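Local coordinates for protein lactate racemase (Thermoanaerobacterium thermosaccharolyticum, PDB 2YJG) that interconverts the D- and L-isomers of lactate, using a nickel pincer cofactor derived from nicotinic acid mononucleotide, at residues Lys371-Thr376 with Gly396-Ile401; His174-Phe179 with Ala360-Arg365; Lys64-Ile69 with Asp88-Lys93; Lys184-Gly189 with Ala231-Ile236. One frame throughout, in Å; residues are numbered along the deposited sequence.

Interactions 3 and 4 each have one segment on the mixed sheet (strands 66-71 and 233-241). Their centres lie about 16 Å apart, and Ile69 CD1 comes within 3.5 Å of Ile186 CD1. Interaction 1 lies on the C-terminal parallel sheet, its centre about 52 Å from that of interaction 3; both are packing within their own part. Interaction 2, centred about 22 Å from interactions 1 and 4, ties the two parts together beside the probable active site. Along the chain interaction 3 closes first, interaction 4 is nested inside the loop of interaction 2, and interaction 1 comes last. His174 (proton donor/acceptor) and Lys184 (cofactor attachment), both by similarity, join interactions 2 and 4, His174 CE1 lying 3.7 Å from Lys184 NZ.

Interaction 1 of 4, residues Lys371-Thr376 with Gly396-Ile401; sequences KVIMVT and GEALKI
Ile373 makes the first contact along the strand, reaching Ala398 with one branch and Ile401 with the other. Its CG2 lies 3.6 Å from Ala398 CB. With chi1 at -65° this methyl is set opposite the backbone N and faces the helix, while CG1 carries CD1 past the helix backbone, 3.6 Å from Ala398 O. The same CD1 meets Ile401 CG2 at 3.8 Å, the two side chains crossing at a slant. Were Ile373 cut back to an alanine, Ile401 CG2 would probably lose its strand-side neighbour and a gap would open beside Ala398. Met374 turns to the other face of the sheet, where helix 293-305 receives it. This is the layered packing of an alpha/beta fold: strand 371-375 lies between strands 311-316 and 390-392, and helix 395-405, which follows strand 390-392, runs nearly antiparallel to strand 371-375. The local axes are inclined at 165° and come within 8.8 Å, a close approach that fits the small Ala398 at the interface. Val375 adds a lesser contact, its CG2 branch reaching Ala398 CB at 3.7 Å; the methyl thus rests over both Val375 CG2 and Ile373 CG2.

Interaction 2 of 4, residues His174-Phe179 with Ala360-Arg365; sequences HFFAGF and AQILAR
Ile362 reaches from helix 357-369 to Phe175 and Phe176, and no hydrogen bond joins the two segments directly. From CB the side chain divides. The CG2 branch, at 4.2 Å from Phe175 CE2, makes the looser contact. The other branch is extended through CG1, with chi2 at 165°, and this carries CD1 forward to both phenylalanines. At the tip, CD1 approaches Phe176 CD2 to 3.6 Å and Phe175 CE2 to 3.9 Å. It comes to both rings at a slant, while the side chain as a whole crosses that of Phe176 nearly at right angles. The two phenylalanines also meet each other, since CD2 of Phe176 sits over the rim of one face of the Phe175 ring. Phe175 and Phe176 lie in the turn of a small beta-hairpin formed by strands 173-174 and 178-179, in which His174 N donates to Gly178 O. The contact thus joins the N-terminal part of the fold to a helix of the C-terminal part, close to the probable active site: His174 is a proton donor/acceptor by similarity, and its NE2 lies over the centre of the Phe176 ring. Phe176 also meets the ring of His200, a probable nickel ligand, and Phe175 lies near Lys298, which probably binds substrate. Alongside this apolar junction, one water links the segments. It donates to Phe175 O at 2.7 Å and accepts a bond from Arg365 NH2 at 2.9 Å, lying in plane at the edge of the guanidinium group, whose NH2 also forms a salt bridge with Glu304.

Interaction 3 of 4, residues Lys64-Ile69 with Asp88-Lys93; sequences KNIVII and DEIRKK
The backbones of Ile66 and Ile90 come no nearer than 8.8 Å, measured between their CA atoms, and this is the closest CA pair of the two segments. Residues 66-69 are extended, whereas residues 88-91 are helical. Within the 88-93 segment Arg91 N makes a weak bond to Asp88 O and Lys92 N a longer one to Glu89 O, both spanning three residues. The space between the backbones is bridged by isoleucines alone. Ile90 points at the strand and touches it with both branches. Its CG2 meets Ile66 CD1 at 3.7 Å, the two side chains sliding past one another in opposite directions. The other branch is nearly extended, with chi2 at 160°, and takes CD1 to Ile68, where it lies 3.6 Å from CD1 and 3.9 Å from CG1 as the side chains cross at an angle. Ile66 and Ile68, two apart in the strand, put their CG1 branches on the same side of the sheet, and so present a pair of CD1 methyls to a single residue of the helix. Val67 between them turns away. Lys92 NZ and Asp88 OD2 form a long salt bridge of 3.7 Å within their own segment, and Arg91 pairs with Glu128, a residue of the magnesium site. The whole is a beta-alpha-beta unit: helix 79-91 connects the parallel neighbours 66-71 and 99-104, Val99 of the second strand touches both Ile68 and Ile90, and Leu56 of helix 56-59 packs on Ile90 as well.

Interaction 4 of 4, residues Lys184-Gly189 with Ala231-Ile236; sequences KSILPG and ANLAFI. With EDO (1,2-ethanediol), chain F.
Ile186, two residues ahead of a proline preceded by a cis peptide bond, packs against Ala231 at the point where a helix gives way to a strand. That junction is a Schellman motif: Asn232, the first residue beyond helix 219-230 to leave helical angles, has a positive phi of 56°, and the chain then enters strand 233-241 of the mixed sheet. The contact is wholly apolar. Ile186 straddles the Ala231 methyl, with CD1 at 3.9 Å and CG2 at 4.0 Å from CB. Chi2 of -66° turns CD1 to the same side as CG2, so that both methyls meet the one alanine carbon. Leu233 adds a looser contact, its CD2 lying 4.1 Å from Ile186 CG1 as the two side chains slide past each other in opposite directions. Ala227 and Ala228 of helix 219-230 also touch Ile186, as do Leu165 and Ile69 of the sheet, so the isoleucine is inserted between helix and strands. The turn that carries it is closed by its own backbone, Gly189 N donating to Lys184 O at 3.0 Å. Gly189 fits here because a beta carbon would run into Ser185 O. At the start of the turn Lys184 directs its CB away from the 231-236 segment. By similarity this is the lysine to which the nickel cofactor is covalently attached; in this apoprotein its chain bends at chi3, 81°, and NZ donates a hydrogen bond to O1 of a 1,2-ethanediol, probably from the crystallisation liquor, at 2.7 Å.

Interaction 1 of 4, residues Lys371-Thr376 with Gly396-Ile401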
# COMPACT_ATOMS: atom_id res chain seq x y z
N LYS A 371 23.52 31.63 -27.66
CA LYS A 371 22.28 32.24 -27.19
C LYS A 371 21.21 31.19 -27.15
O LYS A 371 21.17 30.36 -28.06
CB LYS A 371 21.83 33.32 -28.19
CG LYS A 371 22.87 34.37 -28.43
CD LYS A 371 22.91 35.42 -27.40
CE LYS A 371 24.20 36.29 -27.58
NZ LYS A 371 23.97 37.74 -27.24
N VAL A 372 20.34 31.23 -26.15
CA VAL A 372 19.23 30.31 -26.07
C VAL A 372 17.95 31.12 -26.10
O VAL A 372 17.83 32.20 -25.42
CB VAL A 372 19.32 29.42 -24.84
CG1 VAL A 372 18.06 28.52 -24.70
CG2 VAL A 372 20.60 28.57 -24.91
N ILE A 373 17.05 30.66 -26.94
CA ILE A 373 15.71 31.22 -27.05
C ILE A 373 14.74 30.17 -26.58
O ILE A 373 14.76 29.04 -27.07
CB ILE A 373 15.32 31.67 -28.51
CG1 ILE A 373 16.20 32.81 -28.95
CG2 ILE A 373 13.82 32.08 -28.59
CD1 ILE A 373 16.33 32.97 -30.40
N MET A 374 13.90 30.51 -25.61
CA MET A 374 12.93 29.52 -25.16
C MET A 374 11.49 29.89 -25.62
O MET A 374 10.98 30.97 -25.35
CB MET A 374 12.96 29.34 -23.64
CG MET A 374 14.25 28.81 -23.04
SD MET A 374 14.06 28.36 -21.30
CE MET A 374 13.25 26.84 -21.45
N VAL A 375 10.86 28.97 -26.33
CA VAL A 375 9.42 28.97 -26.58
C VAL A 375 8.79 28.23 -25.43
O VAL A 375 8.96 27.03 -25.26
CB VAL A 375 9.07 28.29 -27.98
CG1 VAL A 375 7.54 28.11 -28.22
CG2 VAL A 375 9.74 29.08 -29.16
N THR A 376 7.98 28.98 -24.65
CA THR A 376 7.53 28.54 -23.37
C THR A 376 6.27 29.32 -22.99
O THR A 376 6.00 30.32 -23.58
CB THR A 376 8.65 28.74 -22.34
OG1 THR A 376 8.32 28.01 -21.19
CG2 THR A 376 8.87 30.20 -21.98
N GLY A 396 7.90 30.56 -34.87
CA GLY A 396 8.09 31.65 -35.83
C GLY A 396 8.80 32.87 -35.29
O GLY A 396 9.79 33.30 -35.85
N GLU A 397 8.35 33.37 -34.13
CA GLU A 397 9.02 34.46 -33.49
C GLU A 397 10.42 34.08 -33.05
O GLU A 397 11.32 34.86 -33.17
CB GLU A 397 8.24 34.92 -32.28
CG GLU A 397 8.86 36.11 -31.63
CD GLU A 397 8.06 36.66 -30.44
OE1 GLU A 397 7.68 35.89 -29.54
OE2 GLU A 397 7.84 37.89 -30.39
N ALA A 398 10.60 32.85 -32.55
CA ALA A 398 11.90 32.42 -32.09
C ALA A 398 12.88 32.48 -33.26
O ALA A 398 14.01 33.02 -33.15
CB ALA A 398 11.81 31.03 -31.45
N LEU A 399 12.43 31.99 -34.41
CA LEU A 399 13.29 32.00 -35.62
C LEU A 399 13.64 33.40 -36.08
O LEU A 399 14.78 33.66 -36.47
CB LEU A 399 12.66 31.19 -36.75
CG LEU A 399 13.58 30.85 -37.92
CD1 LEU A 399 14.89 30.15 -37.41
CD2 LEU A 399 12.84 29.93 -38.91
N LYS A 400 12.66 34.31 -36.05
CA LYS A 400 12.94 35.74 -36.40
C LYS A 400 14.00 36.34 -35.46
O LYS A 400 14.91 37.08 -35.90
CB LYS A 400 11.66 36.58 -36.40
CG LYS A 400 11.81 38.07 -35.94
CD LYS A 400 11.69 38.28 -34.38
CE LYS A 400 11.02 39.63 -33.97
NZ LYS A 400 11.96 40.82 -33.78
N ILE A 401 13.92 36.00 -34.16
CA ILE A 401 14.90 36.56 -33.20
C ILE A 401 16.28 35.98 -33.56
O ILE A 401 17.23 36.72 -33.72
CB ILE A 401 14.52 36.29 -31.71
CG1 ILE A 401 13.22 37.02 -31.27
CG2 ILE A 401 15.60 36.73 -30.78
CD1 ILE A 401 13.36 38.60 -31.17

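Interaction 2 of 4, residues His174-Phe179 with Ala360-Arg365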
# COMPACT_ATOMS: atom_id res chain seq x y z
N HIS A 174 21.81 10.10 -20.66
CA HIS A 174 21.80 11.08 -19.56
C HIS A 174 22.89 12.10 -19.79
O HIS A 174 24.08 11.73 -20.06
CB HIS A 174 21.93 10.36 -18.21
CG HIS A 174 21.98 11.30 -17.05
ND1 HIS A 174 20.94 11.48 -16.16
CD2 HIS A 174 22.97 12.14 -16.66
CE1 HIS A 174 21.30 12.40 -15.27
NE2 HIS A 174 22.52 12.81 -15.56
N PHE A 175 22.53 13.36 -19.68
CA PHE A 175 23.37 14.44 -20.15
C PHE A 175 24.69 14.69 -19.39
O PHE A 175 25.54 15.46 -19.89
CB PHE A 175 22.59 15.72 -20.32
CG PHE A 175 22.16 16.43 -19.02
CD1 PHE A 175 21.72 15.71 -17.91
CD2 PHE A 175 22.13 17.81 -18.97
CE1 PHE A 175 21.34 16.37 -16.79
CE2 PHE A 175 21.71 18.48 -17.83
CZ PHE A 175 21.27 17.71 -16.75
N PHE A 176 24.86 14.10 -18.21
CA PHE A 176 26.22 14.09 -17.61
C PHE A 176 26.72 12.76 -17.07
O PHE A 176 27.91 12.63 -16.92
CB PHE A 176 26.42 15.22 -16.56
CG PHE A 176 25.46 15.20 -15.43
CD1 PHE A 176 25.71 14.41 -14.32
CD2 PHE A 176 24.35 16.05 -15.42
CE1 PHE A 176 24.85 14.41 -13.22
CE2 PHE A 176 23.48 16.07 -14.33
CZ PHE A 176 23.71 15.26 -13.23
N ALA A 177 25.85 11.82 -16.73
CA ALA A 177 26.26 10.47 -16.37
C ALA A 177 26.36 9.52 -17.57
O ALA A 177 26.67 8.35 -17.39
CB ALA A 177 25.28 9.86 -15.34
N GLY A 178 26.08 10.01 -18.77
CA GLY A 178 26.22 9.22 -20.00
C GLY A 178 24.96 8.47 -20.31
O GLY A 178 24.30 8.71 -21.34
N PHE A 179 24.63 7.55 -19.41
CA PHE A 179 23.35 6.83 -19.47
C PHE A 179 22.80 6.64 -18.07
O PHE A 179 23.53 6.68 -17.11
CB PHE A 179 23.53 5.42 -20.10
CG PHE A 179 24.04 5.45 -21.49
CD1 PHE A 179 25.38 5.52 -21.78
CD2 PHE A 179 23.15 5.28 -22.53
CE1 PHE A 179 25.83 5.55 -23.12
CE2 PHE A 179 23.56 5.30 -23.86
CZ PHE A 179 24.93 5.43 -24.17
N ALA A 360 22.60 24.44 -12.99
CA ALA A 360 23.01 25.80 -13.32
C ALA A 360 24.37 25.87 -14.03
O ALA A 360 24.59 26.69 -14.94
CB ALA A 360 23.02 26.78 -12.05
N GLN A 361 25.30 25.02 -13.60
CA GLN A 361 26.63 25.01 -14.16
C GLN A 361 26.53 24.64 -15.64
O GLN A 361 27.13 25.28 -16.54
CB GLN A 361 27.46 23.98 -13.40
CG GLN A 361 28.93 23.99 -13.83
CD GLN A 361 29.79 23.00 -13.07
OE1 GLN A 361 29.38 22.45 -12.03
NE2 GLN A 361 31.01 22.77 -13.58
N ILE A 362 25.82 23.56 -15.92
CA ILE A 362 25.61 23.17 -17.32
C ILE A 362 24.93 24.19 -18.15
O ILE A 362 25.40 24.44 -19.29
CB ILE A 362 24.89 21.81 -17.41
CG1 ILE A 362 25.81 20.81 -16.75
CG2 ILE A 362 24.47 21.41 -19.00
CD1 ILE A 362 25.18 19.44 -16.39
N LEU A 363 23.86 24.83 -17.66
CA LEU A 363 23.22 25.90 -18.44
C LEU A 363 24.18 27.07 -18.66
O LEU A 363 24.27 27.59 -19.78
CB LEU A 363 21.93 26.37 -17.76
CG LEU A 363 21.14 27.51 -18.38
CD1 LEU A 363 20.69 27.05 -19.82
CD2 LEU A 363 19.93 27.91 -17.49
N ALA A 364 24.96 27.46 -17.62
CA ALA A 364 25.97 28.48 -17.82
C ALA A 364 27.00 28.09 -18.91
O ALA A 364 27.35 28.90 -19.72
CB ALA A 364 26.68 28.93 -16.44
N ARG A 365 27.45 26.85 -18.93
CA ARG A 365 28.39 26.38 -19.98
C ARG A 365 27.76 26.68 -21.36
O ARG A 365 28.41 27.26 -22.24
CB ARG A 365 28.67 24.88 -19.82
CG ARG A 365 29.57 24.35 -20.85
CD ARG A 365 29.73 22.89 -20.75
NE ARG A 365 28.56 22.20 -21.33
CZ ARG A 365 28.05 21.05 -20.90
NH1 ARG A 365 28.52 20.43 -19.81
NH2 ARG A 365 26.99 20.56 -21.51
O HOH W 1 26.20 17.91 -20.66

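Interaction 3 of 4, residues Lys64-Ile69 with Asp88-Lys93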
# COMPACT_ATOMS: atom_id res chain seq x y z
N LYS A 64 19.74 -16.22 2.24
CA LYS A 64 18.62 -15.98 3.18
C LYS A 64 18.23 -14.53 3.39
O LYS A 64 17.44 -14.21 4.28
CB LYS A 64 18.93 -16.63 4.54
CG LYS A 64 19.94 -15.91 5.39
CD LYS A 64 20.48 -16.81 6.53
CE LYS A 64 21.52 -16.10 7.35
NZ LYS A 64 22.09 -17.06 8.32
N ASN A 65 18.82 -13.60 2.65
CA ASN A 65 18.49 -12.20 2.84
C ASN A 65 18.84 -11.56 1.54
O ASN A 65 19.97 -11.11 1.36
CB ASN A 65 19.30 -11.62 4.03
CG ASN A 65 19.02 -10.11 4.31
OD1 ASN A 65 17.96 -9.54 3.99
ND2 ASN A 65 19.99 -9.48 4.97
N ILE A 66 17.89 -11.56 0.63
CA ILE A 66 18.03 -10.92 -0.69
C ILE A 66 17.40 -9.53 -0.74
O ILE A 66 16.35 -9.30 -0.15
CB ILE A 66 17.41 -11.81 -1.76
CG1 ILE A 66 18.03 -13.21 -1.64
CG2 ILE A 66 17.63 -11.24 -3.16
CD1 ILE A 66 17.46 -14.22 -2.56
N VAL A 67 18.08 -8.59 -1.39
CA VAL A 67 17.57 -7.24 -1.54
C VAL A 67 17.54 -6.97 -3.06
O VAL A 67 18.52 -7.23 -3.74
CB VAL A 67 18.42 -6.17 -0.79
CG1 VAL A 67 17.98 -4.72 -1.18
CG2 VAL A 67 18.38 -6.43 0.79
N ILE A 68 16.39 -6.55 -3.56
CA ILE A 68 16.29 -6.01 -4.92
C ILE A 68 16.11 -4.50 -4.84
O ILE A 68 15.12 -4.04 -4.23
CB ILE A 68 15.07 -6.48 -5.64
CG1 ILE A 68 14.99 -8.02 -5.68
CG2 ILE A 68 15.01 -5.92 -7.09
CD1 ILE A 68 13.62 -8.54 -6.18
N ILE A 69 17.00 -3.76 -5.50
CA ILE A 69 16.87 -2.30 -5.54
C ILE A 69 16.00 -1.98 -6.75
O ILE A 69 16.22 -2.55 -7.85
CB ILE A 69 18.20 -1.57 -5.68
CG1 ILE A 69 19.13 -1.88 -4.49
CG2 ILE A 69 17.92 -0.06 -5.69
CD1 ILE A 69 20.59 -1.34 -4.63
N ASP A 88 9.97 -14.28 -9.11
CA ASP A 88 9.76 -15.67 -9.52
C ASP A 88 11.10 -16.35 -9.79
O ASP A 88 11.35 -17.46 -9.32
CB ASP A 88 8.83 -15.78 -10.72
CG ASP A 88 8.37 -17.20 -11.00
OD1 ASP A 88 7.65 -17.75 -10.15
OD2 ASP A 88 8.73 -17.77 -12.05
N GLU A 89 11.97 -15.67 -10.54
CA GLU A 89 13.33 -16.17 -10.84
C GLU A 89 14.15 -16.45 -9.57
O GLU A 89 14.75 -17.50 -9.43
CB GLU A 89 14.06 -15.14 -11.73
CG GLU A 89 15.52 -15.45 -12.07
CD GLU A 89 15.69 -16.65 -13.04
OE1 GLU A 89 14.68 -17.12 -13.61
OE2 GLU A 89 16.84 -17.05 -13.26
N ILE A 90 14.19 -15.48 -8.66
CA ILE A 90 14.76 -15.66 -7.34
C ILE A 90 14.21 -16.92 -6.61
O ILE A 90 14.99 -17.57 -5.92
CB ILE A 90 14.53 -14.41 -6.47
CG1 ILE A 90 15.47 -13.27 -6.92
CG2 ILE A 90 14.76 -14.71 -4.98
CD1 ILE A 90 15.08 -11.81 -6.51
N ARG A 91 12.93 -17.20 -6.75
CA ARG A 91 12.26 -18.25 -5.95
C ARG A 91 12.38 -19.62 -6.60
O ARG A 91 12.10 -20.65 -5.95
CB ARG A 91 10.81 -17.88 -5.68
CG ARG A 91 10.73 -16.73 -4.64
CD ARG A 91 9.29 -16.18 -4.43
NE ARG A 91 9.27 -15.28 -3.30
CZ ARG A 91 8.60 -14.14 -3.19
NH1 ARG A 91 7.87 -13.64 -4.19
NH2 ARG A 91 8.70 -13.45 -2.06
N LYS A 92 12.84 -19.65 -7.85
CA LYS A 92 12.86 -20.90 -8.61
C LYS A 92 13.65 -21.99 -7.88
O LYS A 92 13.25 -23.17 -7.86
CB LYS A 92 13.37 -20.66 -10.02
CG LYS A 92 12.31 -20.18 -10.98
CD LYS A 92 12.91 -20.11 -12.38
CE LYS A 92 12.04 -19.28 -13.35
NZ LYS A 92 10.94 -20.07 -13.99
N LYS A 93 14.77 -21.63 -7.28
CA LYS A 93 15.54 -22.61 -6.56
C LYS A 93 15.66 -22.25 -5.07
O LYS A 93 16.50 -22.78 -4.37
CB LYS A 93 16.89 -22.86 -7.26
CG LYS A 93 16.78 -23.44 -8.65
CD LYS A 93 18.19 -23.64 -9.31
CE LYS A 93 18.18 -24.60 -10.52
NZ LYS A 93 19.53 -24.62 -11.17

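Interaction 4 of 4, residues Lys184-Gly189 with Ala231-Ile236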
# COMPACT_ATOMS: atom_id res chain seq x y z
N LYS A 184 23.84 3.19 -11.21
CA LYS A 184 23.08 4.30 -10.60
C LYS A 184 22.06 3.89 -9.54
O LYS A 184 21.59 4.72 -8.73
CB LYS A 184 22.39 5.19 -11.67
CG LYS A 184 23.30 6.26 -12.21
CD LYS A 184 22.59 7.37 -13.02
CE LYS A 184 21.97 8.41 -12.12
NZ LYS A 184 21.46 9.50 -12.95
N SER A 185 21.70 2.62 -9.54
CA SER A 185 20.90 2.08 -8.43
C SER A 185 21.66 2.20 -7.08
O SER A 185 21.03 2.20 -6.03
CB SER A 185 20.50 0.63 -8.71
OG SER A 185 19.64 0.57 -9.84
N ILE A 186 23.00 2.23 -7.11
CA ILE A 186 23.79 2.37 -5.92
C ILE A 186 24.10 3.83 -5.63
O ILE A 186 23.74 4.32 -4.58
CB ILE A 186 25.09 1.58 -5.96
CG1 ILE A 186 24.80 0.13 -6.38
CG2 ILE A 186 25.88 1.77 -4.65
CD1 ILE A 186 23.96 -0.72 -5.38
N LEU A 187 24.75 4.53 -6.57
CA LEU A 187 25.09 5.93 -6.39
C LEU A 187 24.57 6.66 -7.64
O LEU A 187 25.06 6.43 -8.73
CB LEU A 187 26.61 6.08 -6.24
CG LEU A 187 27.22 7.47 -6.09
CD1 LEU A 187 26.75 8.16 -4.82
CD2 LEU A 187 28.77 7.45 -6.18
N PRO A 188 23.52 7.49 -7.49
CA PRO A 188 22.98 7.98 -6.24
C PRO A 188 21.91 7.16 -5.51
O PRO A 188 21.53 7.52 -4.39
CB PRO A 188 22.42 9.33 -6.65
CG PRO A 188 21.90 9.09 -8.14
CD PRO A 188 22.76 7.98 -8.67
N GLY A 189 21.38 6.10 -6.12
CA GLY A 189 20.08 5.58 -5.74
C GLY A 189 19.85 5.24 -4.27
O GLY A 189 18.77 5.55 -3.71
N ALA A 231 29.60 -2.16 -3.21
CA ALA A 231 28.30 -2.61 -2.71
C ALA A 231 27.99 -4.07 -2.97
O ALA A 231 26.91 -4.52 -2.53
CB ALA A 231 27.18 -1.76 -3.35
N ASN A 232 28.83 -4.75 -3.76
CA ASN A 232 28.62 -6.14 -4.22
C ASN A 232 27.27 -6.32 -4.95
O ASN A 232 26.59 -7.32 -4.80
CB ASN A 232 28.78 -7.17 -3.05
CG ASN A 232 30.18 -7.09 -2.36
OD1 ASN A 232 30.31 -6.74 -1.16
ND2 ASN A 232 31.21 -7.35 -3.14
N LEU A 233 26.91 -5.34 -5.78
CA LEU A 233 25.83 -5.51 -6.75
C LEU A 233 26.14 -6.66 -7.69
O LEU A 233 27.01 -6.58 -8.58
CB LEU A 233 25.56 -4.17 -7.51
CG LEU A 233 24.41 -4.13 -8.51
CD1 LEU A 233 23.05 -4.45 -7.82
CD2 LEU A 233 24.33 -2.74 -9.23
N ALA A 234 25.40 -7.74 -7.53
CA ALA A 234 25.72 -9.03 -8.13
C ALA A 234 24.95 -9.35 -9.41
O ALA A 234 25.36 -10.17 -10.24
CB ALA A 234 25.46 -10.12 -7.08
N PHE A 235 23.82 -8.70 -9.60
CA PHE A 235 22.95 -8.95 -10.75
C PHE A 235 22.05 -7.72 -10.95
O PHE A 235 21.53 -7.15 -9.96
CB PHE A 235 22.09 -10.19 -10.48
CG PHE A 235 21.35 -10.71 -11.66
CD1 PHE A 235 20.08 -10.25 -11.98
CD2 PHE A 235 21.88 -11.74 -12.43
CE1 PHE A 235 19.40 -10.76 -13.05
CE2 PHE A 235 21.21 -12.23 -13.47
CZ PHE A 235 19.96 -11.78 -13.76
N ILE A 236 21.86 -7.36 -12.23
CA ILE A 236 20.88 -6.35 -12.64
C ILE A 236 19.90 -6.87 -13.73
O ILE A 236 20.20 -7.86 -14.46
CB ILE A 236 21.56 -5.05 -13.09
CG1 ILE A 236 22.19 -5.21 -14.48
CG2 ILE A 236 22.58 -4.55 -11.98
CD1 ILE A 236 22.66 -3.83 -15.10
C1 EDO F . 19.76 12.57 -11.34
O1 EDO F . 20.42 11.29 -11.29
C2 EDO F . 20.69 13.62 -11.90
O2 EDO F . 20.74 14.71 -10.97